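Local coordinates for protein GH3 beta-N-acetylglucosaminidase (Paenibacillaceae, PDB 6K5J) that is a family 3 beta-N-acetylglucosaminidase that probably removes terminal beta-linked N-acetylglucosamine residues from the non-reducing ends of glycans, at residues I140-G145 with H187-E192; P199-A204 with A230-P235; L384-P389 with A420-N425; V390-P395 with E411-W416. One frame throughout, in Å; residues are numbered along the deposited sequence.

The four contacts form two pairs, far apart in the chain. Contacts 1 and 2 join loops that follow strands of the family 3 N-terminal domain; their centres are 11 Å apart, and Asp-189 OD2 of one meets His-203 NE2 of the other at 2.8 Å. They lie near the bound NAG, which touches His-187 and lies about 8 Å from the side chain of Thr-190 and about 7 Å from that of His-231. Contacts 3 and 4, 11 Å apart between centres, sit at one edge of the six-stranded mixed sheet, where Asp-423 O and Asn-425 N of contact 3 bond to Val-390 of contact 4. Nearest atoms of contacts 1 and 4 are about 17 Å apart.

Contact 1: I140-G145 with H187-E192; sequences INNNPG and HGDTGE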
loop_
_atom_site.group_PDB
_atom_site.type_symbol
_atom_site.label_atom_id
_atom_site.label_comp_id
_atom_site.label_asym_id
_atom_site.label_seq_id
_atom_site.Cartn_x
_atom_site.Cartn_y
_atom_site.Cartn_z
ATOM N N ILE A 140 0.684 -2.942 -12.136
ATOM C CA ILE A 140 -0.169 -2.359 -13.166
ATOM C C ILE A 140 -1.489 -3.118 -13.119
ATOM O O ILE A 140 -1.555 -4.291 -13.516
ATOM C CB ILE A 140 0.474 -2.438 -14.561
ATOM C CG1 ILE A 140 1.810 -1.691 -14.595
ATOM C CG2 ILE A 140 -0.461 -1.851 -15.624
ATOM C CD1 ILE A 140 2.755 -2.161 -15.723
ATOM N N ASN A 141 -2.541 -2.464 -12.622
ATOM C CA ASN A 141 -3.819 -3.137 -12.377
ATOM C C ASN A 141 -4.635 -3.166 -13.669
ATOM O O ASN A 141 -5.590 -2.412 -13.867
ATOM C CB ASN A 141 -4.585 -2.453 -11.252
ATOM C CG ASN A 141 -5.588 -3.374 -10.589
ATOM O OD1 ASN A 141 -5.260 -4.088 -9.637
ATOM N ND2 ASN A 141 -6.823 -3.359 -11.082
ATOM N N ASN A 142 -4.215 -4.048 -14.575
ATOM C CA ASN A 142 -4.892 -4.267 -15.849
ATOM C C ASN A 142 -6.016 -5.291 -15.740
ATOM O O ASN A 142 -6.682 -5.572 -16.741
ATOM C CB ASN A 142 -3.889 -4.741 -16.900
ATOM C CG ASN A 142 -3.302 -6.076 -16.542
ATOM O OD1 ASN A 142 -2.646 -6.209 -15.516
ATOM N ND2 ASN A 142 -3.581 -7.091 -17.352
ATOM N N ASN A 143 -6.210 -5.873 -14.563
ATOM C CA ASN A 143 -7.295 -6.821 -14.310
ATOM C C ASN A 143 -8.250 -6.227 -13.285
ATOM O O ASN A 143 -7.887 -6.126 -12.099
ATOM C CB ASN A 143 -6.737 -8.149 -13.801
ATOM C CG ASN A 143 -7.823 -9.154 -13.475
ATOM O OD1 ASN A 143 -9.006 -8.935 -13.761
ATOM N ND2 ASN A 143 -7.425 -10.278 -12.900
ATOM N N PRO A 144 -9.477 -5.852 -13.663
ATOM C CA PRO A 144 -10.372 -5.207 -12.684
ATOM C C PRO A 144 -10.764 -6.124 -11.539
ATOM O O PRO A 144 -11.119 -5.623 -10.462
ATOM C CB PRO A 144 -11.588 -4.786 -13.529
ATOM C CG PRO A 144 -11.564 -5.704 -14.733
ATOM C CD PRO A 144 -10.105 -6.021 -14.987
ATOM N N GLY A 145 -10.670 -7.444 -11.725
ATOM C CA GLY A 145 -10.897 -8.429 -10.683
ATOM C C GLY A 145 -9.778 -8.605 -9.677
ATOM O O GLY A 145 -9.949 -9.372 -8.726
ATOM N N HIS A 187 2.427 -7.704 -9.896
ATOM C CA HIS A 187 1.287 -8.388 -9.297
ATOM C C HIS A 187 -0.052 -7.903 -9.851
ATOM O O HIS A 187 -1.097 -8.366 -9.389
ATOM C CB HIS A 187 1.333 -8.184 -7.766
ATOM C CG HIS A 187 0.753 -9.308 -6.954
ATOM N ND1 HIS A 187 -0.496 -9.850 -7.194
ATOM C CD2 HIS A 187 1.233 -9.947 -5.854
ATOM C CE1 HIS A 187 -0.745 -10.795 -6.302
ATOM N NE2 HIS A 187 0.287 -10.878 -5.480
ATOM N N GLY A 188 -0.051 -6.999 -10.836
ATOM C CA GLY A 188 -1.278 -6.315 -11.228
ATOM C C GLY A 188 -2.274 -7.165 -11.997
ATOM O O GLY A 188 -3.471 -6.846 -12.008
ATOM N N ASP A 189 -1.818 -8.237 -12.641
ATOM C CA ASP A 189 -2.680 -9.066 -13.481
ATOM C C ASP A 189 -3.400 -10.160 -12.698
ATOM O O ASP A 189 -4.372 -10.727 -13.213
ATOM C CB ASP A 189 -1.831 -9.681 -14.621
ATOM C CG ASP A 189 -2.650 -10.506 -15.619
ATOM O OD1 ASP A 189 -3.279 -9.910 -16.510
ATOM O OD2 ASP A 189 -2.630 -11.755 -15.532
ATOM N N THR A 190 -3.000 -10.427 -11.454
ATOM C CA THR A 190 -3.455 -11.624 -10.751
ATOM C C THR A 190 -4.934 -11.540 -10.415
ATOM O O THR A 190 -5.410 -10.522 -9.900
ATOM C CB THR A 190 -2.663 -11.839 -9.455
ATOM O OG1 THR A 190 -2.806 -10.694 -8.597
ATOM C CG2 THR A 190 -1.187 -12.102 -9.750
ATOM N N GLY A 191 -5.662 -12.623 -10.687
ATOM C CA GLY A 191 -6.994 -12.779 -10.139
ATOM C C GLY A 191 -7.037 -13.382 -8.756
ATOM O O GLY A 191 -8.111 -13.483 -8.155
ATOM N N GLU A 192 -5.889 -13.788 -8.223
ATOM C CA GLU A 192 -5.804 -14.382 -6.901
ATOM C C GLU A 192 -4.848 -13.586 -6.025
ATOM O O GLU A 192 -3.968 -12.877 -6.512
ATOM C CB GLU A 192 -5.350 -15.838 -6.982
ATOM C CG GLU A 192 -6.376 -16.744 -7.639
ATOM C CD GLU A 192 -6.015 -18.195 -7.466
ATOM O OE1 GLU A 192 -5.163 -18.680 -8.240
ATOM O OE2 GLU A 192 -6.565 -18.836 -6.541
HETATM O O HOH W 1 1.742 -5.585 -12.645
#
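Asn-143 reaches from the loop after strand 132-133 to the backbone of Asp-189 in the loop after strand 178-184. Its CB points toward 187-192 and already lies 3.5 Å from Asp-189 O. CG stands anti to the backbone N (chi1 178°), and beyond it the amide divides its work. OD1 turns back to accept from Gly-145 N at 3.0 Å, closing an Asx turn, while ND2 donates to Asp-189 O at 3.1 Å from well above the plane of that carbonyl. The one amide thus shapes its own loop and ties it to the next.

Asn-142 makes the second link. Its ND2 gives a fairly straight bond (159°) to Asp-189 OD1 at 3.0 Å, using the anti lone pair, with amide and carboxylate only 15° from coplanar. The backbones also close up: Gly-188 CA sits 3.1 Å from Ile-140 O in a CA-H...O contact, and one water accepts from both Ile-140 N and Gly-188 N.

Segment 187-192 begins with the last two residues of the KHFPGHG sequence, which in family 3 glucosaminidases leads into the loop carrying the probable Asp-His acid/base dyad. Its His-187, bonded through ND1 to Thr-190 OG1 at 2.8 Å, touches the bound NAG. The Asp-189 carboxylate is gripped further, OD1 by a salt bridge to Arg-207 and OD2 by His-203. With donors gathered round both oxygens, its ionised form is probably stabilised.

Contact 2: P199-A204 with A230-P235; sequences PTVPHA and AHVLFP
Thr-200 and Leu-233 form an isolated parallel beta bridge between loops that follow neighbouring strands, 178-184 and 226-229, of the TIM-barrel-type family 3 domain. Two bonds make the bridge, both from or to Leu-233: its N donates to Pro-199 O at 2.8 Å, and its O accepts from Val-201 N at 2.9 Å, nearly along the C=O axis. Thr-200 CA also comes close to the same Leu-233 O, as a CA-H...O contact.

Around this core the side chains pack on two flanks. Val-201 lies beside Phe-234, the two side chains pointing the same way, with its CB 3.6 Å from CE2 of the ring. Its CG2 branch, which stands beside the backbone N, touches Val-232 CG1 at 3.7 Å. Val-232 CG2 in turn meets the ring of Pro-199, whose side chain it crosses at about a right angle. On the more exposed flank, Thr-200 puts OG1 against Leu-233 CD1 and CG2 against Pro-235 CD, so that its two branches meet residues two apart in the partner segment.

Further out, segment 230-235 enters through an inverse gamma turn centred on His-231. The imidazole is held at both nitrogens, ND1 by Thr-245 and NE2 by the 3-sulfinoalanine at position 269, and lies about 7 Å from the bound NAG. Val-232 and Phe-234 are backed by His-187 and Pro-185, respectively. Past the bridge, Pro-235 CD rests 3.4 Å from Val-201 O.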
loop_
_atom_site.group_PDB
_atom_site.type_symbol
_atom_site.label_atom_id
_atom_site.label_comp_id
_atom_site.label_asym_id
_atom_site.label_seq_id
_atom_site.Cartn_x
_atom_site.Cartn_y
_atom_site.Cartn_z
ATOM N N PRO A 199 -0.764 -17.389 -6.677
ATOM C CA PRO A 199 -1.310 -16.963 -7.967
ATOM C C PRO A 199 -0.327 -17.224 -9.098
ATOM O O PRO A 199 0.880 -17.378 -8.895
ATOM C CB PRO A 199 -1.543 -15.455 -7.781
ATOM C CG PRO A 199 -1.345 -15.188 -6.283
ATOM C CD PRO A 199 -0.374 -16.241 -5.844
ATOM N N THR A 200 -0.876 -17.265 -10.311
ATOM C CA THR A 200 -0.106 -17.426 -11.536
ATOM C C THR A 200 -0.399 -16.265 -12.472
ATOM O O THR A 200 -1.559 -15.869 -12.630
ATOM C CB THR A 200 -0.445 -18.746 -12.243
ATOM O OG1 THR A 200 -0.142 -19.843 -11.382
ATOM C CG2 THR A 200 0.355 -18.883 -13.555
ATOM N N VAL A 201 0.654 -15.715 -13.068
ATOM C CA VAL A 201 0.556 -14.812 -14.213
ATOM C C VAL A 201 1.100 -15.602 -15.396
ATOM O O VAL A 201 2.322 -15.765 -15.515
ATOM C CB VAL A 201 1.337 -13.512 -13.977
ATOM C CG1 VAL A 201 1.298 -12.619 -15.219
ATOM C CG2 VAL A 201 0.758 -12.769 -12.770
ATOM N N PRO A 202 0.247 -16.142 -16.267
ATOM C CA PRO A 202 0.700 -17.136 -17.249
ATOM C C PRO A 202 1.258 -16.572 -18.549
ATOM O O PRO A 202 1.680 -17.353 -19.408
ATOM C CB PRO A 202 -0.587 -17.927 -17.520
ATOM C CG PRO A 202 -1.676 -16.902 -17.388
ATOM C CD PRO A 202 -1.211 -15.921 -16.321
ATOM N N HIS A 203 1.302 -15.258 -18.704
ATOM C CA HIS A 203 1.511 -14.654 -20.009
ATOM C C HIS A 203 2.931 -14.863 -20.521
ATOM O O HIS A 203 3.873 -15.090 -19.760
ATOM C CB HIS A 203 1.195 -13.167 -19.944
ATOM C CG HIS A 203 -0.151 -12.886 -19.365
ATOM N ND1 HIS A 203 -1.317 -13.270 -19.990
ATOM C CD2 HIS A 203 -0.520 -12.301 -18.201
ATOM C CE1 HIS A 203 -2.349 -12.919 -19.243
ATOM N NE2 HIS A 203 -1.893 -12.325 -18.155
ATOM N N ALA A 204 3.064 -14.750 -21.844
ATOM C CA ALA A 204 4.339 -14.905 -22.519
ATOM C C ALA A 204 5.274 -13.749 -22.190
ATOM O O ALA A 204 4.860 -12.662 -21.774
ATOM C CB ALA A 204 4.138 -14.989 -24.035
ATOM N N ALA A 230 7.265 -10.562 -5.609
ATOM C CA ALA A 230 5.898 -11.064 -5.521
ATOM C C ALA A 230 5.893 -12.579 -5.333
ATOM O O ALA A 230 6.653 -13.295 -5.996
ATOM C CB ALA A 230 5.113 -10.723 -6.789
ATOM N N HIS A 231 5.018 -13.067 -4.444
ATOM C CA HIS A 231 4.820 -14.506 -4.244
ATOM C C HIS A 231 3.895 -15.066 -5.329
ATOM O O HIS A 231 2.823 -15.607 -5.052
ATOM C CB HIS A 231 4.220 -14.800 -2.875
ATOM C CG HIS A 231 5.024 -14.313 -1.702
ATOM N ND1 HIS A 231 6.405 -14.268 -1.688
ATOM C CD2 HIS A 231 4.621 -13.879 -0.484
ATOM C CE1 HIS A 231 6.815 -13.816 -0.514
ATOM N NE2 HIS A 231 5.752 -13.580 0.237
ATOM N N VAL A 232 4.320 -14.925 -6.584
ATOM C CA VAL A 232 3.479 -15.222 -7.741
ATOM C C VAL A 232 4.291 -16.039 -8.743
ATOM O O VAL A 232 5.484 -15.788 -8.937
ATOM C CB VAL A 232 2.941 -13.911 -8.369
ATOM C CG1 VAL A 232 2.233 -14.163 -9.710
ATOM C CG2 VAL A 232 2.012 -13.190 -7.373
ATOM N N LEU A 233 3.652 -17.039 -9.354
ATOM C CA LEU A 233 4.296 -17.848 -10.384
ATOM C C LEU A 233 4.273 -17.136 -11.732
ATOM O O LEU A 233 3.238 -16.606 -12.148
ATOM C CB LEU A 233 3.590 -19.195 -10.530
ATOM C CG LEU A 233 3.464 -20.009 -9.246
ATOM C CD1 LEU A 233 2.434 -21.116 -9.429
ATOM C CD2 LEU A 233 4.828 -20.582 -8.903
ATOM N N PHE A 234 5.416 -17.154 -12.422
ATOM C CA PHE A 234 5.556 -16.610 -13.774
ATOM C C PHE A 234 6.165 -17.697 -14.656
ATOM O O PHE A 234 7.383 -17.726 -14.873
ATOM C CB PHE A 234 6.419 -15.342 -13.784
ATOM C CG PHE A 234 5.803 -14.177 -13.037
ATOM C CD1 PHE A 234 5.941 -14.074 -11.659
ATOM C CD2 PHE A 234 5.085 -13.204 -13.713
ATOM C CE1 PHE A 234 5.368 -13.017 -10.962
ATOM C CE2 PHE A 234 4.505 -12.148 -13.031
ATOM C CZ PHE A 234 4.650 -12.050 -11.651
ATOM N N PRO A 235 5.344 -18.609 -15.182
ATOM C CA PRO A 235 5.890 -19.726 -15.978
ATOM C C PRO A 235 6.698 -19.309 -17.197
ATOM O O PRO A 235 7.520 -20.106 -17.659
ATOM C CB PRO A 235 4.638 -20.516 -16.393
ATOM C CG PRO A 235 3.470 -19.597 -16.114
ATOM C CD PRO A 235 3.893 -18.739 -14.968
#

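Contact 3: L384-P389 with A420-N425; sequences LDKTKP and AGYDVN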
loop_
_atom_site.group_PDB
_atom_site.type_symbol
_atom_site.label_atom_id
_atom_site.label_comp_id
_atom_site.label_asym_id
_atom_site.label_seq_id
_atom_site.Cartn_x
_atom_site.Cartn_y
_atom_site.Cartn_z
ATOM N N LEU A 384 -26.183 18.377 -6.432
ATOM C CA LEU A 384 -27.161 18.319 -5.354
ATOM C C LEU A 384 -27.947 19.624 -5.246
ATOM O O LEU A 384 -27.413 20.711 -5.475
ATOM C CB LEU A 384 -26.456 18.026 -4.029
ATOM C CG LEU A 384 -25.745 16.675 -3.909
ATOM C CD1 LEU A 384 -24.929 16.630 -2.623
ATOM C CD2 LEU A 384 -26.734 15.527 -3.951
ATOM N N ASP A 385 -29.223 19.506 -4.883
ATOM C CA ASP A 385 -30.077 20.661 -4.601
ATOM C C ASP A 385 -29.946 21.000 -3.118
ATOM O O ASP A 385 -30.422 20.252 -2.258
ATOM C CB ASP A 385 -31.521 20.350 -4.994
ATOM C CG ASP A 385 -32.478 21.520 -4.767
ATOM O OD1 ASP A 385 -32.126 22.494 -4.073
ATOM O OD2 ASP A 385 -33.606 21.449 -5.292
ATOM N N LYS A 386 -29.300 22.131 -2.820
ATOM C CA LYS A 386 -29.021 22.508 -1.438
ATOM C C LYS A 386 -30.286 22.779 -0.634
ATOM O O LYS A 386 -30.241 22.741 0.602
ATOM C CB LYS A 386 -28.113 23.738 -1.410
ATOM C CG LYS A 386 -27.441 23.990 -0.074
ATOM C CD LYS A 386 -26.425 25.113 -0.198
ATOM C CE LYS A 386 -25.861 25.496 1.143
ATOM N NZ LYS A 386 -24.836 26.568 1.001
ATOM N N THR A 387 -31.408 23.050 -1.299
ATOM C CA THR A 387 -32.669 23.307 -0.611
ATOM C C THR A 387 -33.379 22.033 -0.180
ATOM O O THR A 387 -34.430 22.115 0.473
ATOM C CB THR A 387 -33.594 24.137 -1.507
ATOM O OG1 THR A 387 -34.051 23.339 -2.610
ATOM C CG2 THR A 387 -32.854 25.335 -2.041
ATOM N N LYS A 388 -32.829 20.862 -0.510
ATOM C CA LYS A 388 -33.451 19.607 -0.139
ATOM C C LYS A 388 -32.494 18.781 0.715
ATOM O O LYS A 388 -31.271 18.921 0.591
ATOM C CB LYS A 388 -33.849 18.805 -1.386
ATOM C CG LYS A 388 -34.928 19.452 -2.238
ATOM C CD LYS A 388 -35.102 18.685 -3.538
ATOM C CE LYS A 388 -36.546 18.719 -4.024
ATOM N NZ LYS A 388 -37.018 20.104 -4.296
ATOM N N PRO A 389 -33.015 17.917 1.588
ATOM C CA PRO A 389 -32.137 17.053 2.385
ATOM C C PRO A 389 -31.371 16.087 1.496
ATOM O O PRO A 389 -31.759 15.796 0.362
ATOM C CB PRO A 389 -33.105 16.292 3.306
ATOM C CG PRO A 389 -34.434 16.989 3.157
ATOM C CD PRO A 389 -34.436 17.598 1.801
ATOM N N ALA A 420 -20.438 22.497 4.053
ATOM C CA ALA A 420 -20.867 23.387 2.989
ATOM C C ALA A 420 -22.275 23.923 3.205
ATOM O O ALA A 420 -22.768 24.681 2.365
ATOM C CB ALA A 420 -20.791 22.670 1.641
ATOM N N GLY A 421 -22.938 23.538 4.292
ATOM C CA GLY A 421 -24.273 24.016 4.581
ATOM C C GLY A 421 -25.402 23.134 4.100
ATOM O O GLY A 421 -26.557 23.575 4.111
ATOM N N TYR A 422 -25.117 21.905 3.686
ATOM C CA TYR A 422 -26.166 21.000 3.250
ATOM C C TYR A 422 -26.802 20.298 4.451
ATOM O O TYR A 422 -26.175 20.102 5.498
ATOM C CB TYR A 422 -25.612 19.981 2.240
ATOM C CG TYR A 422 -25.389 20.616 0.882
ATOM C CD1 TYR A 422 -24.382 21.567 0.698
ATOM C CD2 TYR A 422 -26.200 20.307 -0.193
ATOM C CE1 TYR A 422 -24.191 22.182 -0.531
ATOM C CE2 TYR A 422 -26.007 20.903 -1.433
ATOM C CZ TYR A 422 -25.007 21.844 -1.592
ATOM O OH TYR A 422 -24.822 22.451 -2.815
ATOM N N ASP A 423 -28.081 19.966 4.296
ATOM C CA ASP A 423 -28.880 19.284 5.312
ATOM C C ASP A 423 -28.722 17.789 5.071
ATOM O O ASP A 423 -29.380 17.215 4.203
ATOM C CB ASP A 423 -30.332 19.739 5.212
ATOM C CG ASP A 423 -31.269 18.992 6.155
ATOM O OD1 ASP A 423 -30.797 18.321 7.089
ATOM O OD2 ASP A 423 -32.494 19.097 5.940
ATOM N N VAL A 424 -27.845 17.154 5.843
ATOM C CA VAL A 424 -27.352 15.818 5.540
ATOM C C VAL A 424 -27.803 14.854 6.626
ATOM O O VAL A 424 -27.628 15.121 7.820
ATOM C CB VAL A 424 -25.817 15.813 5.405
ATOM C CG1 VAL A 424 -25.292 14.400 5.264
ATOM C CG2 VAL A 424 -25.385 16.683 4.207
ATOM N N ASN A 425 -28.364 13.727 6.210
ATOM C CA ASN A 425 -28.534 12.563 7.067
ATOM C C ASN A 425 -27.503 11.535 6.604
ATOM O O ASN A 425 -27.698 10.890 5.574
ATOM C CB ASN A 425 -29.959 12.025 6.956
ATOM C CG ASN A 425 -30.235 10.885 7.921
ATOM O OD1 ASN A 425 -29.315 10.249 8.429
ATOM N ND2 ASN A 425 -31.515 10.636 8.194
HETATM O O HOH W 2 -25.314 21.934 -5.141
HETATM O O HOH W 3 -29.206 20.336 1.583
#
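Pro-389 and Asp-423 bring the two backbones together, their CA atoms 4.9 Å apart and Pro-389 CA making a CA-H...O contact with Asp-423 O, where the chain enters the adjacent parallel strands 390-396 and 424-430 of the six-stranded mixed sheet. Segment 384-389 turns through a type I beta turn from Asp-385 to Lys-388, reinforced by an Asx turn: Asp-385 OD1 accepts from Thr-387 N and OG1, both from the same side of the carboxylate. Segment 420-425 leaves helix 413-419 through a Schellman motif, with Gly-421 at positive phi (94°).

A water bridges the segments, donating to Lys-386 O and Lys-388 O and accepting from Asp-423 N. The largest side-chain contribution is Lys-386 lying across Tyr-422 at about a right angle. Its CG sits 3.6 Å from the centroid of the Tyr-422 ring, 11° off the normal, a CH-pi contact over one face, while CB comes nearest to CE2 and CD to CE1. Leu-384 CB adds a contact to Tyr-422 CE2 at 3.9 Å. Extended beyond CG, the lysine ends at the helix terminus, where NZ donates to Ala-420 O at 3.1 Å, in the plane of that carbonyl.

Contact 4: V390-P395 with E411-W416; sequences VLVVWP and ETLGYW
Trp-394 and Thr-412 meet through a CH-pi contact. The methyl CG2 of Thr-412 stands 3.7 Å from the centroid of the five-membered ring of Trp-394, 21° off its normal, and comes nearest to CE2 at 3.5 Å. The opposite face of the indole carries CD of the next residue, Pro-395, so each face has one carbon over it, both off-centre. CB of Trp-394 points toward segment 411-416, and CG is anti to the backbone N (chi1 180°).

Apolar contacts extend the interface along the strand. Trp-394 CZ3 lies 4.1 Å from Leu-413 CB, and Val-392 CG1 touches Leu-413 CD2 at the same distance of 4.1 Å. Gly-414, in the first turn of the helix, lies opposite Val-392, the two CA atoms being 6.2 Å apart.

These residues join the first two elements of a beta-alpha-beta unit made of strand 390-396, helix 413-419 and strand 424-430. Leu-413 reaches beyond it to Val-452 and Val-454 of strand 450-455, while Met-510 of helix 507-517 packs against Trp-394.

The polar bonds of segment 411-416 gather at the start of the helix. Thr-412 is the N-cap: its OG1 accepts from Tyr-415 N at 2.9 Å, with an N-H...O angle of 160°. Glu-426 of strand 424-430 completes the site, OE1 bonding to Thr-412 OG1 and OE2 to Gly-414 N, a placement in which the helix N-terminus would probably stabilise the negative carboxylate.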
loop_
_atom_site.group_PDB
_atom_site.type_symbol
_atom_site.label_atom_id
_atom_site.label_comp_id
_atom_site.label_asym_id
_atom_site.label_seq_id
_atom_site.Cartn_x
_atom_site.Cartn_y
_atom_site.Cartn_z
ATOM N N VAL A 390 -30.274 15.577 2.039
ATOM C CA VAL A 390 -29.419 14.625 1.342
ATOM C C VAL A 390 -29.195 13.435 2.262
ATOM O O VAL A 390 -28.768 13.602 3.411
ATOM C CB VAL A 390 -28.070 15.255 0.947
ATOM C CG1 VAL A 390 -27.248 14.287 0.080
ATOM C CG2 VAL A 390 -28.284 16.583 0.224
ATOM N N LEU A 391 -29.489 12.244 1.768
ATOM C CA LEU A 391 -29.154 11.020 2.476
ATOM C C LEU A 391 -27.815 10.517 1.949
ATOM O O LEU A 391 -27.693 10.196 0.765
ATOM C CB LEU A 391 -30.239 9.964 2.281
ATOM C CG LEU A 391 -29.889 8.602 2.893
ATOM C CD1 LEU A 391 -29.788 8.690 4.432
ATOM C CD2 LEU A 391 -30.887 7.549 2.466
ATOM N N VAL A 392 -26.812 10.458 2.815
ATOM C CA VAL A 392 -25.514 9.895 2.464
ATOM C C VAL A 392 -25.386 8.533 3.131
ATOM O O VAL A 392 -25.538 8.414 4.355
ATOM C CB VAL A 392 -24.357 10.818 2.881
ATOM C CG1 VAL A 392 -23.000 10.149 2.555
ATOM C CG2 VAL A 392 -24.482 12.180 2.186
ATOM N N VAL A 393 -25.111 7.509 2.331
ATOM C CA VAL A 393 -24.872 6.159 2.827
ATOM C C VAL A 393 -23.365 5.941 2.882
ATOM O O VAL A 393 -22.686 5.969 1.849
ATOM C CB VAL A 393 -25.565 5.109 1.945
ATOM C CG1 VAL A 393 -25.450 3.725 2.573
ATOM C CG2 VAL A 393 -27.033 5.477 1.751
ATOM N N TRP A 394 -22.833 5.756 4.085
ATOM C CA TRP A 394 -21.390 5.767 4.298
ATOM C C TRP A 394 -20.930 4.387 4.738
ATOM O O TRP A 394 -21.398 3.890 5.775
ATOM C CB TRP A 394 -20.996 6.820 5.333
ATOM C CG TRP A 394 -19.513 6.856 5.590
ATOM C CD1 TRP A 394 -18.851 6.321 6.663
ATOM C CD2 TRP A 394 -18.509 7.440 4.750
ATOM N NE1 TRP A 394 -17.495 6.532 6.537
ATOM C CE2 TRP A 394 -17.259 7.216 5.373
ATOM C CE3 TRP A 394 -18.544 8.123 3.526
ATOM C CZ2 TRP A 394 -16.055 7.664 4.823
ATOM C CZ3 TRP A 394 -17.342 8.563 2.976
ATOM C CH2 TRP A 394 -16.116 8.327 3.626
ATOM N N PRO A 395 -20.025 3.741 4.004
ATOM C CA PRO A 395 -19.588 2.391 4.366
ATOM C C PRO A 395 -18.394 2.402 5.304
ATOM O O PRO A 395 -17.528 3.275 5.247
ATOM C CB PRO A 395 -19.201 1.797 3.005
ATOM C CG PRO A 395 -18.589 2.995 2.273
ATOM C CD PRO A 395 -19.363 4.226 2.776
ATOM N N GLU A 411 -13.605 12.593 8.575
ATOM C CA GLU A 411 -13.948 13.544 7.513
ATOM C C GLU A 411 -14.605 12.792 6.353
ATOM O O GLU A 411 -14.032 12.594 5.276
ATOM C CB GLU A 411 -12.711 14.316 7.067
ATOM C CG GLU A 411 -12.103 15.222 8.142
ATOM C CD GLU A 411 -11.043 14.533 8.991
ATOM O OE1 GLU A 411 -10.853 13.302 8.876
ATOM O OE2 GLU A 411 -10.380 15.243 9.771
ATOM N N THR A 412 -15.833 12.350 6.614
ATOM C CA THR A 412 -16.645 11.621 5.653
ATOM C C THR A 412 -17.186 12.564 4.582
ATOM O O THR A 412 -17.078 13.788 4.679
ATOM C CB THR A 412 -17.827 10.951 6.360
ATOM O OG1 THR A 412 -18.679 11.972 6.908
ATOM C CG2 THR A 412 -17.338 10.025 7.484
ATOM N N LEU A 413 -17.807 11.978 3.552
ATOM C CA LEU A 413 -18.512 12.808 2.583
ATOM C C LEU A 413 -19.579 13.651 3.273
ATOM O O LEU A 413 -19.737 14.843 2.971
ATOM C CB LEU A 413 -19.132 11.935 1.493
ATOM C CG LEU A 413 -20.036 12.724 0.546
ATOM C CD1 LEU A 413 -19.213 13.770 -0.187
ATOM C CD2 LEU A 413 -20.709 11.782 -0.438
ATOM N N GLY A 414 -20.307 13.050 4.219
ATOM C CA GLY A 414 -21.317 13.799 4.949
ATOM C C GLY A 414 -20.718 14.948 5.732
ATOM O O GLY A 414 -21.292 16.037 5.789
ATOM N N TYR A 415 -19.550 14.718 6.340
ATOM C CA TYR A 415 -18.818 15.777 7.029
ATOM C C TYR A 415 -18.594 16.981 6.119
ATOM O O TYR A 415 -18.865 18.128 6.498
ATOM C CB TYR A 415 -17.487 15.222 7.540
ATOM C CG TYR A 415 -16.521 16.262 8.091
ATOM C CD1 TYR A 415 -16.548 16.623 9.440
ATOM C CD2 TYR A 415 -15.582 16.874 7.262
ATOM C CE1 TYR A 415 -15.665 17.572 9.944
ATOM C CE2 TYR A 415 -14.693 17.812 7.752
ATOM C CZ TYR A 415 -14.740 18.157 9.096
ATOM O OH TYR A 415 -13.862 19.092 9.584
ATOM N N TRP A 416 -18.101 16.744 4.901
ATOM C CA TRP A 416 -17.806 17.875 4.023
ATOM C C TRP A 416 -19.079 18.515 3.483
ATOM O O TRP A 416 -19.141 19.739 3.314
ATOM C CB TRP A 416 -16.893 17.433 2.881
ATOM C CG TRP A 416 -15.527 17.078 3.366
ATOM C CD1 TRP A 416 -14.992 15.833 3.457
ATOM C CD2 TRP A 416 -14.527 17.982 3.840
ATOM N NE1 TRP A 416 -13.710 15.900 3.953
ATOM C CE2 TRP A 416 -13.401 17.212 4.194
ATOM C CE3 TRP A 416 -14.470 19.372 3.991
ATOM C CZ2 TRP A 416 -12.225 17.786 4.683
ATOM C CZ3 TRP A 416 -13.313 19.940 4.484
ATOM C CH2 TRP A 416 -12.203 19.146 4.826
#